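Putative phosphohistidine phosphatase, SixA (Nakamurella multipartita, PDB 4HBZ) is a putative phosphohistidine phosphatase of the histidine phosphatase superfamily, probably removing phosphoryl groups from its substrates through a phosphohistidine intermediate. Local coordinates at residues G119-P122 with T123-T127. Sequence-based numbering, arbitrary orientation.
Sequences GHAP and TIPAT
The backbone turns from His120 into the helix starting at Thr123, with Ile124 N hydrogen-bonded to His120 O (3.0 Å) and Ala126 N to Pro122 O (3.1 Å). The peptide bond before Pro122, within this turn, is cis. The second hydrogen bond runs nearly straight out from the carbonyl, and Pro125 CD also packs on Pro122 O at 3.3 Å. The Ile124 side chain meets the loop backbone. Its chi1 (-75°) sets CG1 3.4 Å from His120 O; CD1, placed by chi2 as well, reaches 3.9 Å from Gly119 N. Ile124 also touches Leu24 and Phe154. Cut back to alanine, it would lose CG1 and CD1, which would probably leave a gap between Gly119, Leu24 and Phe154. Ala121 CB sits 4.2 Å from Pro125 CD. One turn into the helix, Thr127 OG1 donates to Thr123 O from above the carbonyl plane, and Thr127 N is hydrogen-bonded to the same oxygen. Thr123 OG1 is hydrogen-bonded to Gly96 O. The His120 ring meets those of His27 and Tyr94, and its NE2 is hydrogen-bonded to Ser69 OG. Gly119 ends the strand and His120 opens the loop. This position, beside His27, is consistent with His120 being the second conserved histidine of the histidine phosphatase active site.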
loop_
_atom_site.group_PDB
_atom_site.type_symbol
_atom_site.label_atom_id
_atom_site.label_comp_id
_atom_site.label_asym_id
_atom_site.label_seq_id
_atom_site.Cartn_x
_atom_site.Cartn_y
_atom_site.Cartn_z
ATOM N N GLY A 119 -3.032 -0.724 5.167
ATOM C CA GLY A 119 -3.510 -1.952 5.765
ATOM C C GLY A 119 -2.537 -2.603 6.717
ATOM O O GLY A 119 -1.750 -1.950 7.391
ATOM N N HIS A 120 -2.614 -3.941 6.784
ATOM C CA HIS A 120 -1.928 -4.719 7.792
ATOM C C HIS A 120 -0.995 -5.757 7.158
ATOM O O HIS A 120 -1.296 -6.282 6.068
ATOM C CB HIS A 120 -2.964 -5.528 8.624
ATOM C CG HIS A 120 -4.041 -4.684 9.243
ATOM N ND1 HIS A 120 -3.930 -4.202 10.527
ATOM C CD2 HIS A 120 -5.182 -4.151 8.729
ATOM C CE1 HIS A 120 -4.984 -3.428 10.792
ATOM N NE2 HIS A 120 -5.761 -3.399 9.727
ATOM N N ALA A 121 0.094 -6.078 7.821
ATOM C CA ALA A 121 0.851 -7.259 7.529
ATOM C C ALA A 121 0.148 -8.481 8.079
ATOM O O ALA A 121 -0.553 -8.368 9.054
ATOM C CB ALA A 121 2.231 -7.170 8.094
ATOM N N PRO A 122 0.329 -9.665 7.460
ATOM C CA PRO A 122 1.219 -9.980 6.361
ATOM C C PRO A 122 0.658 -9.640 4.994
ATOM O O PRO A 122 1.359 -9.728 3.946
ATOM C CB PRO A 122 1.406 -11.490 6.503
ATOM C CG PRO A 122 0.113 -11.953 7.144
ATOM C CD PRO A 122 -0.213 -10.871 8.116
ATOM N N THR A 123 -0.620 -9.253 4.904
ATOM C CA THR A 123 -1.221 -9.126 3.600
ATOM C C THR A 123 -0.597 -8.020 2.738
ATOM O O THR A 123 -0.429 -8.199 1.554
ATOM C CB THR A 123 -2.755 -8.853 3.742
ATOM O OG1 THR A 123 -3.329 -10.044 4.306
ATOM C CG2 THR A 123 -3.437 -8.468 2.419
ATOM N N ILE A 124 -0.243 -6.908 3.348
ATOM C CA ILE A 124 0.284 -5.802 2.547
ATOM C C ILE A 124 1.563 -6.204 1.772
ATOM O O ILE A 124 1.628 -6.085 0.535
ATOM C CB ILE A 124 0.424 -4.531 3.382
ATOM C CG1 ILE A 124 -0.951 -3.860 3.649
ATOM C CG2 ILE A 124 1.391 -3.522 2.746
ATOM C CD1 ILE A 124 -1.638 -3.182 2.469
ATOM N N PRO A 125 2.576 -6.693 2.486
ATOM C CA PRO A 125 3.781 -7.146 1.736
ATOM C C PRO A 125 3.520 -8.331 0.802
ATOM O O PRO A 125 4.113 -8.388 -0.274
ATOM C CB PRO A 125 4.796 -7.456 2.807
ATOM C CG PRO A 125 4.047 -7.483 4.071
ATOM C CD PRO A 125 2.792 -6.706 3.931
ATOM N N ALA A 126 2.619 -9.213 1.168
ATOM C CA ALA A 126 2.280 -10.343 0.294
ATOM C C ALA A 126 1.680 -9.842 -1.004
ATOM O O ALA A 126 1.894 -10.458 -2.075
ATOM C CB ALA A 126 1.302 -11.266 0.976
ATOM N N THR A 127 0.857 -8.807 -0.933
ATOM C CA THR A 127 0.247 -8.225 -2.084
ATOM C C THR A 127 1.305 -7.655 -3.031
ATOM O O THR A 127 1.269 -7.864 -4.223
ATOM C CB THR A 127 -0.789 -7.155 -1.698
ATOM O OG1 THR A 127 -1.835 -7.730 -0.857
ATOM C CG2 THR A 127 -1.427 -6.555 -2.891
#